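NOL1/NOP2/sun family protein (Enterococcus faecium, PDB 3M4X) probably transfers a methyl group from S-adenosylmethionine to carbon 5 of a cytosine in ribosomal RNA. Local coordinates at residues A[34-39]-A[291-296]; A[95-100]-A[117-122]; A[235-240]-A[284-289]. All coordinates share one frame; numbering follows the deposited sequence.

Contact 1 of 3, residues A[34-39]-A[291-296]; sequences GSVKKG and QGEGHF
Val36 and Lys37, in the loop between helix 24-33 and strand 39-41, pack on Gln291, Gly292 and Glu293 in a loop-to-loop contact between the N-terminal RsmF domain and the Rossmann-like methyltransferase fold. Residues 291-294 belong to the connection between strands 283-285 and 295-302, antiparallel neighbours in the large sheet. The partly buried contact turns on the carboxylate of Glu293. Its chain bends at chi2 (-55°), which places CD on the side of the 34-39 loop. Glu293 OE1 then accepts a hydrogen bond from Lys37 N at 3.0 Å. The bond is fairly straight, 159° at the hydrogen, and the donor stands 38° out of the carboxylate plane. Val36 CA lies almost as near, 3.1 Å from Glu293 OE1, while the other oxygen, Glu293 OE2, meets the methyl Val36 CG2 at 3.9 Å. The side chains of Val36 and Glu293 cross at about a right angle. Arg192 adds a salt bridge to Glu293 OE1, so the same oxygen serves a backbone N-H and a guanidinium, which would favour the charged carboxylate in this buried place. The charged end of Lys37 makes no bond to Glu293; NZ instead makes a weak hydrogen bond with Ser35 OG in its own loop. The aliphatic part of Lys37 does the packing. Its CG rests 3.5 Å from Gly292 CA, on a glycine whose positive phi and extended psi would press a side chain against the preceding carbonyl oxygen. Farther out, the lysine crosses the Gln291 side chain at about a right angle, its CE lying 3.6 Å from Gln291 OE1.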
loop_
_atom_site.group_PDB
_atom_site.type_symbol
_atom_site.label_atom_id
_atom_site.label_comp_id
_atom_site.label_asym_id
_atom_site.label_seq_id
_atom_site.Cartn_x
_atom_site.Cartn_y
_atom_site.Cartn_z
ATOM N N GLY A 34 16.837 -15.634 16.580
ATOM C CA GLY A 34 16.660 -15.589 15.146
ATOM C C GLY A 34 16.878 -14.215 14.554
ATOM O O GLY A 34 16.961 -13.223 15.273
ATOM N N SER A 35 16.964 -14.163 13.233
ATOM C CA SER A 35 17.169 -12.903 12.527
ATOM C C SER A 35 15.878 -12.327 11.971
ATOM O O SER A 35 15.104 -13.042 11.346
ATOM C CB SER A 35 18.078 -13.147 11.344
ATOM O OG SER A 35 17.737 -14.377 10.722
ATOM N N VAL A 36 15.674 -11.029 12.159
ATOM C CA VAL A 36 14.574 -10.334 11.483
ATOM C C VAL A 36 14.761 -10.375 9.967
ATOM O O VAL A 36 15.799 -9.970 9.451
ATOM C CB VAL A 36 14.477 -8.866 11.918
ATOM C CG1 VAL A 36 13.581 -8.082 10.966
ATOM C CG2 VAL A 36 13.977 -8.771 13.342
ATOM N N LYS A 37 13.744 -10.871 9.269
ATOM C CA LYS A 37 13.777 -11.005 7.816
ATOM C C LYS A 37 13.486 -9.668 7.140
ATOM O O LYS A 37 12.641 -8.895 7.597
ATOM C CB LYS A 37 12.745 -12.040 7.354
ATOM C CG LYS A 37 12.714 -13.326 8.170
ATOM C CD LYS A 37 14.049 -14.048 8.139
ATOM C CE LYS A 37 13.909 -15.433 8.748
ATOM N NZ LYS A 37 15.214 -16.034 9.111
ATOM N N LYS A 38 14.180 -9.397 6.043
ATOM C CA LYS A 38 14.001 -8.136 5.341
ATOM C C LYS A 38 13.708 -8.385 3.864
ATOM O O LYS A 38 14.272 -9.302 3.254
ATOM C CB LYS A 38 15.236 -7.258 5.532
ATOM C CG LYS A 38 15.562 -7.007 7.004
ATOM C CD LYS A 38 16.979 -6.452 7.227
ATOM C CE LYS A 38 18.028 -7.563 7.321
ATOM N NZ LYS A 38 19.436 -7.051 7.452
ATOM N N GLY A 39 12.812 -7.577 3.296
ATOM C CA GLY A 39 12.394 -7.763 1.917
ATOM C C GLY A 39 11.887 -6.494 1.268
ATOM O O GLY A 39 11.706 -5.471 1.921
ATOM N N GLN A 291 8.997 -18.782 6.864
ATOM C CA GLN A 291 9.805 -17.603 6.606
ATOM C C GLN A 291 9.099 -16.364 7.141
ATOM O O GLN A 291 7.875 -16.279 7.100
ATOM C CB GLN A 291 10.081 -17.474 5.110
ATOM C CG GLN A 291 11.092 -18.483 4.634
ATOM C CD GLN A 291 12.279 -18.545 5.575
ATOM O OE1 GLN A 291 12.784 -17.508 6.019
ATOM N NE2 GLN A 291 12.722 -19.761 5.902
ATOM N N GLY A 292 9.863 -15.418 7.669
ATOM C CA GLY A 292 9.290 -14.167 8.124
ATOM C C GLY A 292 8.981 -14.080 9.606
ATOM O O GLY A 292 9.182 -15.028 10.364
ATOM N N GLU A 293 8.438 -12.934 9.998
ATOM C CA GLU A 293 8.327 -12.558 11.391
ATOM C C GLU A 293 7.147 -13.165 12.149
ATOM O O GLU A 293 7.265 -13.505 13.333
ATOM C CB GLU A 293 8.317 -11.036 11.498
ATOM C CG GLU A 293 9.662 -10.433 11.112
ATOM C CD GLU A 293 10.799 -11.032 11.927
ATOM O OE1 GLU A 293 11.718 -11.645 11.338
ATOM O OE2 GLU A 293 10.754 -10.910 13.166
ATOM N N GLY A 294 6.018 -13.315 11.475
ATOM C CA GLY A 294 4.827 -13.794 12.141
ATOM C C GLY A 294 3.600 -13.022 11.700
ATOM O O GLY A 294 3.533 -11.799 11.815
ATOM N N HIS A 295 2.625 -13.756 11.188
ATOM C CA HIS A 295 1.400 -13.163 10.687
ATOM C C HIS A 295 0.258 -14.164 10.753
ATOM O O HIS A 295 0.462 -15.384 10.746
ATOM C CB HIS A 295 1.597 -12.671 9.247
ATOM C CG HIS A 295 1.615 -11.176 9.117
ATOM N ND1 HIS A 295 2.772 -10.429 9.238
ATOM C CD2 HIS A 295 0.620 -10.287 8.892
ATOM C CE1 HIS A 295 2.486 -9.148 9.090
ATOM N NE2 HIS A 295 1.185 -9.035 8.876
ATOM N N PHE A 296 -0.949 -13.629 10.841
ATOM C CA PHE A 296 -2.162 -14.404 10.669
ATOM C C PHE A 296 -2.961 -13.753 9.541
ATOM O O PHE A 296 -3.090 -12.535 9.509
ATOM C CB PHE A 296 -2.969 -14.380 11.974
ATOM C CG PHE A 296 -4.287 -15.070 11.886
ATOM C CD1 PHE A 296 -4.367 -16.456 11.976
ATOM C CD2 PHE A 296 -5.461 -14.335 11.749
ATOM C CE1 PHE A 296 -5.596 -17.102 11.915
ATOM C CE2 PHE A 296 -6.695 -14.970 11.687
ATOM C CZ PHE A 296 -6.761 -16.350 11.769
#

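Contact 2 of 3, residues A[95-100]-A[117-122]; sequences MIVGTA and GGKSTQ
Gln122 reaches from helix 118-122 to Gly98 and Met95 of helix 95-100, in a buried helix-to-helix contact of the Rossmann-like domain. The segment axes approach to 8.7 Å at a crossing angle of -35°, and the backbones come nearest at Gly98 and Lys119, whose CA atoms are 5.1 Å apart. From Gln122 CB, the first torsion puts CG between the backbone N and the carbonyl carbon, the crowded position (chi1 50°), and the chain then runs out extended. Gln122 CG meets Gly98 CA at 3.5 Å, and CD comes to 3.3 Å from the same carbon. Having no side chain, Gly98 lets the amide lie directly against its backbone. At the tip the two polar atoms part: OE1 passes near Gly98 but takes its hydrogen bond from Gln90 NE2, while NE2 gives a weak, bent one to Met95 O, 3.2 Å away and 130° at the hydrogen. That carbonyl, of a selenomethionine, also accepts the helical bond from Thr99 N. One turn earlier, Lys119 crosses Val97, with CG 4.0 Å from Val97 CG1; its ammonium has a long, weak ion pair with Asp182. Gly117, at the N-cap of helix 118-127, and Gly118 come from a Gly-Gly-Lys-Ser sequence consistent with the cofactor-binding loop of such methyltransferases. Strand 295-302 also packs on helix 95-101, with Val297 touched by Ile96, Val97 and Ala100, and Arg41 of strand 39-41 lies against both Met95 and Gln122.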
loop_
_atom_site.group_PDB
_atom_site.type_symbol
_atom_site.label_atom_id
_atom_site.label_comp_id
_atom_site.label_asym_id
_atom_site.label_seq_id
_atom_site.Cartn_x
_atom_site.Cartn_y
_atom_site.Cartn_z
HETATM N N MSE A 95 4.035 -9.559 3.419
HETATM C CA MSE A 95 3.640 -9.637 2.011
HETATM C C MSE A 95 2.514 -10.636 1.786
HETATM O O MSE A 95 1.846 -10.605 0.749
HETATM C CB MSE A 95 4.822 -10.022 1.138
HETATM C CG MSE A 95 5.974 -9.035 1.153
HETATM SE SE MSE A 95 7.321 -9.656 -0.131
HETATM C CE MSE A 95 8.771 -8.426 0.329
ATOM N N ILE A 96 2.315 -11.534 2.745
ATOM C CA ILE A 96 1.311 -12.584 2.591
ATOM C C ILE A 96 -0.083 -11.973 2.504
ATOM O O ILE A 96 -0.967 -12.501 1.842
ATOM C CB ILE A 96 1.349 -13.597 3.760
ATOM C CG1 ILE A 96 0.555 -14.852 3.405
ATOM C CG2 ILE A 96 0.789 -12.976 5.041
ATOM C CD1 ILE A 96 1.020 -15.520 2.158
ATOM N N VAL A 97 -0.264 -10.843 3.171
ATOM C CA VAL A 97 -1.580 -10.244 3.291
ATOM C C VAL A 97 -2.063 -9.742 1.935
ATOM O O VAL A 97 -3.150 -10.109 1.481
ATOM C CB VAL A 97 -1.550 -9.107 4.325
ATOM C CG1 VAL A 97 -2.882 -8.420 4.395
ATOM C CG2 VAL A 97 -1.152 -9.667 5.682
ATOM N N GLY A 98 -1.234 -8.932 1.277
ATOM C CA GLY A 98 -1.537 -8.442 -0.056
ATOM C C GLY A 98 -1.692 -9.560 -1.058
ATOM O O GLY A 98 -2.524 -9.503 -1.962
ATOM N N THR A 99 -0.904 -10.606 -0.895
ATOM C CA THR A 99 -1.001 -11.728 -1.816
ATOM C C THR A 99 -2.325 -12.475 -1.630
ATOM O O THR A 99 -2.998 -12.805 -2.605
ATOM C CB THR A 99 0.200 -12.658 -1.670
ATOM O OG1 THR A 99 1.376 -11.945 -2.068
ATOM C CG2 THR A 99 0.037 -13.899 -2.538
ATOM N N ALA A 100 -2.701 -12.719 -0.378
ATOM C CA ALA A 100 -3.986 -13.353 -0.062
ATOM C C ALA A 100 -5.151 -12.576 -0.659
ATOM O O ALA A 100 -6.110 -13.160 -1.158
ATOM C CB ALA A 100 -4.166 -13.461 1.434
ATOM N N GLY A 117 1.799 1.535 4.072
ATOM C CA GLY A 117 1.314 1.411 2.706
ATOM C C GLY A 117 1.818 0.146 2.024
ATOM O O GLY A 117 1.695 -0.003 0.812
ATOM N N GLY A 118 2.387 -0.766 2.805
ATOM C CA GLY A 118 2.863 -2.034 2.281
ATOM C C GLY A 118 1.794 -2.796 1.515
ATOM O O GLY A 118 2.019 -3.252 0.398
ATOM N N LYS A 119 0.610 -2.934 2.099
ATOM C CA LYS A 119 -0.445 -3.690 1.426
ATOM C C LYS A 119 -1.170 -2.916 0.317
ATOM O O LYS A 119 -1.510 -3.500 -0.712
ATOM C CB LYS A 119 -1.430 -4.275 2.446
ATOM C CG LYS A 119 -0.762 -5.194 3.471
ATOM C CD LYS A 119 0.024 -4.383 4.499
ATOM C CE LYS A 119 0.992 -5.233 5.326
ATOM N NZ LYS A 119 0.306 -5.999 6.401
ATOM N N SER A 120 -1.390 -1.610 0.498
ATOM C CA SER A 120 -2.149 -0.855 -0.491
ATOM C C SER A 120 -1.362 -0.932 -1.762
ATOM O O SER A 120 -1.896 -0.986 -2.865
ATOM C CB SER A 120 -2.279 0.620 -0.108
ATOM O OG SER A 120 -2.649 0.769 1.238
ATOM N N THR A 121 -0.059 -0.935 -1.568
ATOM C CA THR A 121 0.887 -0.814 -2.646
ATOM C C THR A 121 0.922 -2.133 -3.431
ATOM O O THR A 121 0.989 -2.125 -4.653
ATOM C CB THR A 121 2.241 -0.347 -2.044
ATOM O OG1 THR A 121 2.571 0.961 -2.543
ATOM C CG2 THR A 121 3.337 -1.331 -2.289
ATOM N N GLN A 122 0.787 -3.271 -2.749
ATOM C CA GLN A 122 0.638 -4.514 -3.511
ATOM C C GLN A 122 -0.743 -4.658 -4.172
ATOM O O GLN A 122 -0.866 -5.252 -5.251
ATOM C CB GLN A 122 1.098 -5.793 -2.749
ATOM C CG GLN A 122 0.569 -5.991 -1.366
ATOM C CD GLN A 122 1.422 -6.958 -0.502
ATOM O OE1 GLN A 122 1.484 -6.797 0.725
ATOM N NE2 GLN A 122 2.051 -7.975 -1.135
#

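Contact 3 of 3, residues A[235-240]-A[284-289]; sequences CTFAPE and RIWPHK
Phe237 and Trp286 share the same first torsion, which sets each CG anti to the carbonyl carbon and beside the backbone N (chi1 -58° and -67°); with similar chi2 values as well, the rings come out nearly parallel. Their planes are 2° apart but slid so far that they barely overlap; Phe237 CD2 lies 3.6 Å from Trp286 CZ3. Beyond them Phe237 and Pro287 meet tip to tip, with CZ 3.6 Å from Pro287 CG, and Ile285 O sits at the edge of the phenyl ring, 3.7 Å from CE2. Phe27 of helix 24-33 stacks edge-to-face on both aromatic rings. Arg284, extended from CG to NE, grips one backbone oxygen end-on: NH1 and NH2 both bond to Phe237 O, at 3.0 and 2.9 Å, and that oxygen lies in the guanidinium plane. A salt bridge from Arg284 NE to Glu243 fixes the rotation of the group further. The neighbouring Phe237 N bonds to Glu188. Together these contacts hold the loop after strand 228-234 against residues 284-287, which run out from strand 283-285. Cys235, which opens that loop, has a position consistent with the Thr-Cys motif of Rossmann-like RNA cytosine-5 methyltransferases.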
loop_
_atom_site.group_PDB
_atom_site.type_symbol
_atom_site.label_atom_id
_atom_site.label_comp_id
_atom_site.label_asym_id
_atom_site.label_seq_id
_atom_site.Cartn_x
_atom_site.Cartn_y
_atom_site.Cartn_z
ATOM N N CYS A 235 -0.464 -9.087 13.002
ATOM C CA CYS A 235 0.936 -9.449 13.197
ATOM C C CYS A 235 1.162 -9.936 14.626
ATOM O O CYS A 235 2.109 -9.549 15.295
ATOM C CB CYS A 235 1.880 -8.294 12.832
ATOM S SG CYS A 235 1.648 -6.784 13.790
ATOM N N THR A 236 0.262 -10.788 15.094
ATOM C CA THR A 236 0.356 -11.325 16.433
ATOM C C THR A 236 -0.011 -12.788 16.372
ATOM O O THR A 236 -0.610 -13.240 15.393
ATOM C CB THR A 236 -0.569 -10.591 17.420
ATOM O OG1 THR A 236 -0.147 -10.872 18.760
ATOM C CG2 THR A 236 -2.045 -11.022 17.237
ATOM N N PHE A 237 0.347 -13.522 17.417
ATOM C CA PHE A 237 0.126 -14.965 17.462
ATOM C C PHE A 237 -1.128 -15.342 18.249
ATOM O O PHE A 237 -1.623 -16.467 18.140
ATOM C CB PHE A 237 1.347 -15.678 18.080
ATOM C CG PHE A 237 2.634 -15.426 17.348
ATOM C CD1 PHE A 237 3.632 -14.639 17.914
ATOM C CD2 PHE A 237 2.847 -15.965 16.089
ATOM C CE1 PHE A 237 4.822 -14.401 17.239
ATOM C CE2 PHE A 237 4.028 -15.723 15.400
ATOM C CZ PHE A 237 5.022 -14.943 15.979
ATOM N N ALA A 238 -1.643 -14.411 19.044
ATOM C CA ALA A 238 -2.727 -14.740 19.974
ATOM C C ALA A 238 -3.973 -15.292 19.293
ATOM O O ALA A 238 -4.475 -14.704 18.332
ATOM C CB ALA A 238 -3.080 -13.537 20.843
ATOM N N PRO A 239 -4.464 -16.442 19.786
ATOM C CA PRO A 239 -5.767 -16.961 19.357
ATOM C C PRO A 239 -6.836 -15.898 19.521
ATOM O O PRO A 239 -7.701 -15.782 18.660
ATOM C CB PRO A 239 -6.029 -18.111 20.339
ATOM C CG PRO A 239 -4.621 -18.596 20.698
ATOM C CD PRO A 239 -3.779 -17.349 20.732
ATOM N N GLU A 240 -6.777 -15.134 20.611
ATOM C CA GLU A 240 -7.827 -14.158 20.899
ATOM C C GLU A 240 -8.017 -13.169 19.745
ATOM O O GLU A 240 -9.113 -12.675 19.533
ATOM C CB GLU A 240 -7.564 -13.418 22.215
ATOM C CG GLU A 240 -7.631 -14.305 23.473
ATOM C CD GLU A 240 -6.345 -15.102 23.702
ATOM O OE1 GLU A 240 -5.391 -14.965 22.906
ATOM O OE2 GLU A 240 -6.284 -15.868 24.682
ATOM N N ARG A 284 -1.232 -19.311 9.143
ATOM C CA ARG A 284 -0.327 -18.837 10.173
ATOM C C ARG A 284 1.105 -18.856 9.676
ATOM O O ARG A 284 1.519 -19.757 8.953
ATOM C CB ARG A 284 -0.456 -19.659 11.462
ATOM C CG ARG A 284 -1.530 -19.132 12.408
ATOM C CD ARG A 284 -1.682 -20.033 13.631
ATOM N NE ARG A 284 -2.614 -19.487 14.613
ATOM C CZ ARG A 284 -2.287 -18.617 15.569
ATOM N NH1 ARG A 284 -1.037 -18.177 15.691
ATOM N NH2 ARG A 284 -3.218 -18.181 16.406
ATOM N N ILE A 285 1.859 -17.847 10.073
ATOM C CA ILE A 285 3.282 -17.835 9.804
ATOM C C ILE A 285 4.012 -17.800 11.143
ATOM O O ILE A 285 3.871 -16.850 11.915
ATOM C CB ILE A 285 3.667 -16.649 8.886
ATOM C CG1 ILE A 285 3.037 -16.848 7.506
ATOM C CG2 ILE A 285 5.182 -16.539 8.755
ATOM C CD1 ILE A 285 3.237 -15.708 6.572
ATOM N N TRP A 286 4.747 -18.869 11.428
ATOM C CA TRP A 286 5.497 -18.998 12.675
ATOM C C TRP A 286 6.986 -18.810 12.374
ATOM O O TRP A 286 7.502 -19.387 11.416
ATOM C CB TRP A 286 5.291 -20.381 13.292
ATOM C CG TRP A 286 3.889 -20.719 13.800
ATOM C CD1 TRP A 286 2.960 -21.513 13.183
ATOM C CD2 TRP A 286 3.305 -20.326 15.055
ATOM N NE1 TRP A 286 1.828 -21.615 13.961
ATOM C CE2 TRP A 286 2.016 -20.902 15.117
ATOM C CE3 TRP A 286 3.744 -19.543 16.128
ATOM C CZ2 TRP A 286 1.161 -20.709 16.206
ATOM C CZ3 TRP A 286 2.893 -19.352 17.207
ATOM C CH2 TRP A 286 1.616 -19.935 17.240
ATOM N N PRO A 287 7.681 -18.005 13.190
ATOM C CA PRO A 287 9.092 -17.665 12.939
ATOM C C PRO A 287 10.021 -18.882 13.043
ATOM O O PRO A 287 11.067 -18.930 12.405
ATOM C CB PRO A 287 9.426 -16.662 14.053
ATOM C CG PRO A 287 8.118 -16.306 14.705
ATOM C CD PRO A 287 7.174 -17.426 14.444
ATOM N N HIS A 288 9.649 -19.859 13.855
ATOM C CA HIS A 288 10.492 -21.031 14.027
ATOM C C HIS A 288 10.267 -22.077 12.935
ATOM O O HIS A 288 10.992 -23.066 12.857
ATOM C CB HIS A 288 10.264 -21.645 15.408
ATOM C CG HIS A 288 8.874 -22.164 15.624
ATOM N ND1 HIS A 288 7.783 -21.332 15.784
ATOM C CD2 HIS A 288 8.402 -23.428 15.720
ATOM C CE1 HIS A 288 6.700 -22.066 15.964
ATOM N NE2 HIS A 288 7.047 -23.339 15.931
ATOM N N LYS A 289 9.278 -21.828 12.082
ATOM C CA LYS A 289 8.736 -22.843 11.184
ATOM C C LYS A 289 8.770 -22.364 9.741
ATOM O O LYS A 289 9.193 -23.085 8.840
ATOM C CB LYS A 289 7.272 -23.119 11.551
ATOM C CG LYS A 289 6.958 -24.539 11.974
ATOM C CD LYS A 289 5.451 -24.729 12.015
ATOM C CE LYS A 289 5.029 -26.162 12.328
ATOM N NZ LYS A 289 3.556 -26.330 12.125
#

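Overall arrangement
Contacts 1 and 3 lie together, their centres about 11 Å apart, because strands 283-285 and 295-302 are antiparallel neighbours: His295 O probably bonds to Ile285 N at 2.9 Å, and Glu293 O packs on Pro287 CG. Contact 2, about 15 Å from contact 1 and 18 Å from contact 3 between centres, meets this pair through His295, whose CD2 lies 3.7 Å from Val97 CG2, and through Ile96 CG2, 4.0 Å from Ile285 CD1. Contacts 2 and 3 follow in series inside the chain loop closed by contact 1. The Gly-Gly-Lys-Ser segment of contact 2 and the loop that begins at Cys235 in contact 3 are both probable parts of the active-site region.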